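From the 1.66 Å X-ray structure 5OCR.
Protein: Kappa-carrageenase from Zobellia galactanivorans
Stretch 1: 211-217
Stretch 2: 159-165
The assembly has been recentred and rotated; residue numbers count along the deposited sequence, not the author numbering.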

ATOM      1  N   GLU A 211       1.969 -19.745  -3.800  1.00 20.06           N
ATOM      2  CA  GLU A 211       3.037 -18.765  -3.861  1.00 21.41           C
ATOM      3  C   GLU A 211       2.491 -17.416  -4.147  1.00 19.78           C
ATOM      4  O   GLU A 211       1.355 -17.245  -4.669  1.00 19.47           O
ATOM      5  CB  GLU A 211       3.940 -19.092  -5.076  1.00 25.94           C
ATOM      6  CG  GLU A 211       4.698 -20.393  -5.013  1.00 34.17           C
ATOM      7  CD  GLU A 211       5.644 -20.511  -6.203  1.00 34.99           C
ATOM      8  OE1 GLU A 211       5.129 -20.707  -7.334  1.00 39.48           O
ATOM      9  OE2 GLU A 211       6.883 -20.422  -6.008  1.00 35.21           O
ATOM     10  N   ILE A 212       3.329 -16.435  -3.870  1.00 18.38           N
ATOM     11  CA  ILE A 212       2.989 -15.028  -4.172  1.00 18.47           C
ATOM     12  C   ILE A 212       4.237 -14.525  -4.973  1.00 18.35           C
ATOM     13  O   ILE A 212       5.363 -14.723  -4.563  1.00 18.42           O
ATOM     14  CB  ILE A 212       2.832 -14.188  -2.900  1.00 18.06           C
ATOM     15  CG1 ILE A 212       1.630 -14.719  -2.057  1.00 18.59           C
ATOM     16  CG2 ILE A 212       2.565 -12.699  -3.254  1.00 18.78           C
ATOM     17  CD1 ILE A 212       1.812 -14.391  -0.560  1.00 20.46           C
ATOM     18  N   ILE A 213       3.975 -13.885  -6.124  1.00 18.36           N
ATOM     19  CA  ILE A 213       5.101 -13.476  -6.967  1.00 18.67           C
ATOM     20  C   ILE A 213       4.892 -11.996  -7.287  1.00 18.81           C
ATOM     21  O   ILE A 213       3.821 -11.603  -7.737  1.00 19.51           O
ATOM     22  CB  ILE A 213       5.078 -14.307  -8.297  1.00 20.55           C
ATOM     23  CG1 ILE A 213       5.007 -15.832  -7.911  1.00 21.34           C
ATOM     24  CG2 ILE A 213       6.369 -14.004  -9.121  1.00 20.25           C
ATOM     25  CD1 ILE A 213       4.306 -16.650  -8.974  1.00 26.13           C
ATOM     26  N   TRP A 214       5.949 -11.215  -7.183  1.00 18.28           N
ATOM     27  CA  TRP A 214       5.852  -9.760  -7.451  1.00 18.04           C
ATOM     28  C   TRP A 214       6.615  -9.357  -8.677  1.00 18.24           C
ATOM     29  O   TRP A 214       7.736  -9.926  -8.972  1.00 17.40           O
ATOM     30  CB  TRP A 214       6.501  -9.047  -6.302  1.00 18.11           C
ATOM     31  CG  TRP A 214       5.830  -9.016  -4.948  1.00 17.93           C
ATOM     32  CD1 TRP A 214       5.128  -7.947  -4.394  1.00 18.44           C
ATOM     33  CD2 TRP A 214       5.793 -10.081  -3.935  1.00 18.36           C
ATOM     34  NE1 TRP A 214       4.654  -8.257  -3.132  1.00 18.03           N
ATOM     35  CE2 TRP A 214       5.102  -9.512  -2.770  1.00 17.93           C
ATOM     36  CE3 TRP A 214       6.348 -11.380  -3.844  1.00 17.83           C
ATOM     37  CZ2 TRP A 214       4.887 -10.257  -1.615  1.00 18.41           C
ATOM     38  CZ3 TRP A 214       6.130 -12.115  -2.706  1.00 17.38           C
ATOM     39  CH2 TRP A 214       5.431 -11.568  -1.588  1.00 18.16           C
ATOM     40  N   TYR A 215       6.068  -8.385  -9.389  1.00 17.73           N
ATOM     41  CA  TYR A 215       6.673  -7.923 -10.652  1.00 18.03           C
ATOM     42  C   TYR A 215       6.810  -6.421 -10.682  1.00 17.61           C
ATOM     43  O   TYR A 215       5.979  -5.686 -10.197  1.00 17.26           O
ATOM     44  CB  TYR A 215       5.734  -8.303 -11.819  1.00 18.85           C
ATOM     45  CG  TYR A 215       5.473  -9.796 -11.913  1.00 19.14           C
ATOM     46  CD1 TYR A 215       4.404 -10.381 -11.219  1.00 19.27           C
ATOM     47  CD2 TYR A 215       6.313 -10.596 -12.724  1.00 20.72           C
ATOM     48  CE1 TYR A 215       4.151 -11.794 -11.353  1.00 20.18           C
ATOM     49  CE2 TYR A 215       6.096 -12.004 -12.828  1.00 21.32           C
ATOM     50  CZ  TYR A 215       4.991 -12.537 -12.165  1.00 22.07           C
ATOM     51  OH  TYR A 215       4.796 -13.920 -12.265  1.00 25.47           O
ATOM     52  N   VAL A 216       7.900  -5.914 -11.237  1.00 17.08           N
ATOM     53  CA  VAL A 216       8.032  -4.447 -11.443  1.00 18.00           C
ATOM     54  C   VAL A 216       8.326  -4.281 -12.920  1.00 17.97           C
ATOM     55  O   VAL A 216       9.327  -4.865 -13.423  1.00 18.80           O
ATOM     56  CB  VAL A 216       9.102  -3.791 -10.530  1.00 17.71           C
ATOM     57  CG1 VAL A 216       9.319  -2.291 -10.850  1.00 18.10           C
ATOM     58  CG2 VAL A 216       8.733  -4.050  -9.085  1.00 19.41           C
ATOM     59  N   ASP A 217       7.551  -3.444 -13.628  1.00 18.46           N
ATOM     60  CA  ASP A 217       7.744  -3.275 -15.055  1.00 19.47           C
ATOM     61  C   ASP A 217       7.931  -4.603 -15.821  1.00 19.79           C
ATOM     62  O   ASP A 217       8.840  -4.725 -16.700  1.00 19.80           O
ATOM     63  CB  ASP A 217       8.936  -2.320 -15.306  1.00 20.71           C
ATOM     64  CG  ASP A 217       8.575  -0.851 -15.058  1.00 19.91           C
ATOM     65  OD1 ASP A 217       7.378  -0.517 -14.936  1.00 19.79           O
ATOM     66  OD2 ASP A 217       9.526  -0.030 -15.121  1.00 21.57           O
TER
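Stretch 2 (159-165) DMDLNLH

Two extended segments need not share hydrogen bonds to pack closely, and this pair from kappa-carrageenase illustrates how a contact can be built mainly from side chains. Residues 211-216 form a strand. The second stretch runs as a strand through 159-161, leaves regular structure at L162 and N163, and resumes as a strand at 164-165; the departure is clearest at L162, whose phi/psi of -138/64 breaks the extended pattern. The touching parts, 212 to 216 and 160 to 164, run in nearly opposite directions, 168° apart. Their backbones nevertheless stay well separated: W214 CA lies 7.6 Å from L162 CA, and I212 CA lies 9.5 Å from L164 CA. No hydrogen bond crosses the gap, and side chains occupy much of it.

In the first stretch the contacting residues follow the alternation of the strand. I212, W214 and V216 direct their CA-to-CB bonds toward the second stretch, whereas that of Y215 points away. From the other side, M160 and L162 point toward the first stretch; L164 starts out sideways, but its end comes nearer.

W214, with chi1 in the m well, is the centre of the contact. L162 CB lies over one face of the indole, 3.9 Å from the centroid of the five-membered ring and 26° off its normal, a CH-pi arrangement; the backbone also comes close, with L162 O 3.4 Å from W214 CE2. L164 instead meets the ring at its edge, its CD2 3.6 Å from W214 CZ2. The same methyl reaches I212, with L164 CD2 3.7 Å from I212 CD1, and so touches both I212 and W214, two residues apart in the strand and both pointing toward the second stretch. Packing is looser toward V216, whose CG2 lies 4.3 Å from M160 SD and 4.4 Å from L162 CD2. Altogether 318 Å² is buried, counting both sides.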

ATOM      1  N   ASP A 159      15.181   2.451  -3.477  1.00 20.78           N
ATOM      2  CA  ASP A 159      14.808   1.173  -2.833  1.00 20.30           C
ATOM      3  C   ASP A 159      13.286   1.110  -2.638  1.00 20.08           C
ATOM      4  O   ASP A 159      12.675   2.091  -2.195  1.00 21.11           O
ATOM      5  CB  ASP A 159      15.489   1.062  -1.464  1.00 22.00           C
ATOM      6  CG  ASP A 159      17.050   1.042  -1.613  1.00 22.76           C
ATOM      7  OD1 ASP A 159      17.574   0.239  -2.411  1.00 24.65           O
ATOM      8  OD2 ASP A 159      17.765   1.823  -0.930  1.00 25.52           O
ATOM      9  N   MET A 160      12.740  -0.087  -2.874  1.00 19.51           N
ATOM     10  CA  MET A 160      11.327  -0.315  -2.501  1.00 19.69           C
ATOM     11  C   MET A 160      11.120  -1.587  -1.741  1.00 19.80           C
ATOM     12  O   MET A 160      11.961  -2.477  -1.740  1.00 18.94           O
ATOM     13  CB  MET A 160      10.411  -0.215  -3.738  1.00 20.38           C
ATOM     14  CG  MET A 160      10.658  -1.376  -4.680  1.00 19.94           C
ATOM     15  SD  MET A 160       9.942  -0.977  -6.328  1.00 22.94           S
ATOM     16  CE  MET A 160      10.829   0.438  -6.935  1.00 21.25           C
ATOM     17  N   ASP A 161       9.976  -1.648  -1.065  1.00 19.05           N
ATOM     18  CA  ASP A 161       9.663  -2.810  -0.234  1.00 19.66           C
ATOM     19  C   ASP A 161       8.397  -3.448  -0.742  1.00 18.12           C
ATOM     20  O   ASP A 161       7.493  -2.763  -1.226  1.00 18.35           O
ATOM     21  CB  ASP A 161       9.393  -2.318   1.175  1.00 21.50           C
ATOM     22  CG  ASP A 161      10.627  -1.602   1.758  1.00 23.57           C
ATOM     23  OD1 ASP A 161      11.685  -2.254   1.752  1.00 24.51           O
ATOM     24  OD2 ASP A 161      10.562  -0.392   2.126  1.00 25.89           O
ATOM     25  N   LEU A 162       8.363  -4.772  -0.657  1.00 18.14           N
ATOM     26  CA  LEU A 162       7.313  -5.555  -1.255  1.00 17.00           C
ATOM     27  C   LEU A 162       6.959  -6.631  -0.222  1.00 17.84           C
ATOM     28  O   LEU A 162       7.011  -7.808  -0.518  1.00 19.04           O
ATOM     29  CB  LEU A 162       7.663  -6.132  -2.649  1.00 16.99           C
ATOM     30  CG  LEU A 162       8.356  -5.148  -3.619  1.00 17.11           C
ATOM     31  CD1 LEU A 162       9.893  -5.259  -3.527  1.00 18.00           C
ATOM     32  CD2 LEU A 162       7.976  -5.588  -5.023  1.00 18.00           C
ATOM     33  N   ASN A 163       6.452  -6.250   0.960  1.00 17.57           N
ATOM     34  CA  ASN A 163       6.444  -7.173   2.109  1.00 17.14           C
ATOM     35  C   ASN A 163       5.113  -7.843   2.398  1.00 17.27           C
ATOM     36  O   ASN A 163       4.122  -7.383   1.878  1.00 17.96           O
ATOM     37  CB  ASN A 163       6.733  -6.345   3.372  1.00 17.83           C
ATOM     38  CG  ASN A 163       8.142  -5.825   3.349  1.00 19.10           C
ATOM     39  OD1 ASN A 163       9.017  -6.450   2.762  1.00 20.08           O
ATOM     40  ND2 ASN A 163       8.404  -4.773   4.065  1.00 19.70           N
ATOM     41  N   LEU A 164       5.166  -8.976   3.098  1.00 16.49           N
ATOM     42  CA  LEU A 164       3.940  -9.608   3.592  1.00 16.75           C
ATOM     43  C   LEU A 164       3.788  -9.391   5.091  1.00 17.45           C
ATOM     44  O   LEU A 164       4.778  -9.386   5.819  1.00 17.48           O
ATOM     45  CB  LEU A 164       4.053 -11.119   3.462  1.00 16.44           C
ATOM     46  CG  LEU A 164       4.146 -11.571   1.993  1.00 17.19           C
ATOM     47  CD1 LEU A 164       4.609 -13.035   1.876  1.00 17.74           C
ATOM     48  CD2 LEU A 164       2.923 -11.269   1.184  1.00 17.72           C
ATOM     49  N   HIS A 165       2.539  -9.298   5.557  1.00 17.35           N
ATOM     50  CA  HIS A 165       2.294  -9.085   7.008  1.00 18.84           C
ATOM     51  C   HIS A 165       1.127  -9.985   7.343  1.00 18.91           C
ATOM     52  O   HIS A 165       0.233 -10.184   6.537  1.00 17.92           O
ATOM     53  CB  HIS A 165       1.850  -7.664   7.334  1.00 19.47           C
ATOM     54  CG  HIS A 165       2.830  -6.598   6.957  1.00 20.53           C
ATOM     55  ND1 HIS A 165       3.619  -5.961   7.891  1.00 20.69           N
ATOM     56  CD2 HIS A 165       3.154  -6.053   5.711  1.00 21.05           C
ATOM     57  CE1 HIS A 165       4.398  -5.057   7.258  1.00 21.32           C
ATOM     58  NE2 HIS A 165       4.095  -5.111   5.919  1.00 21.90           N
TER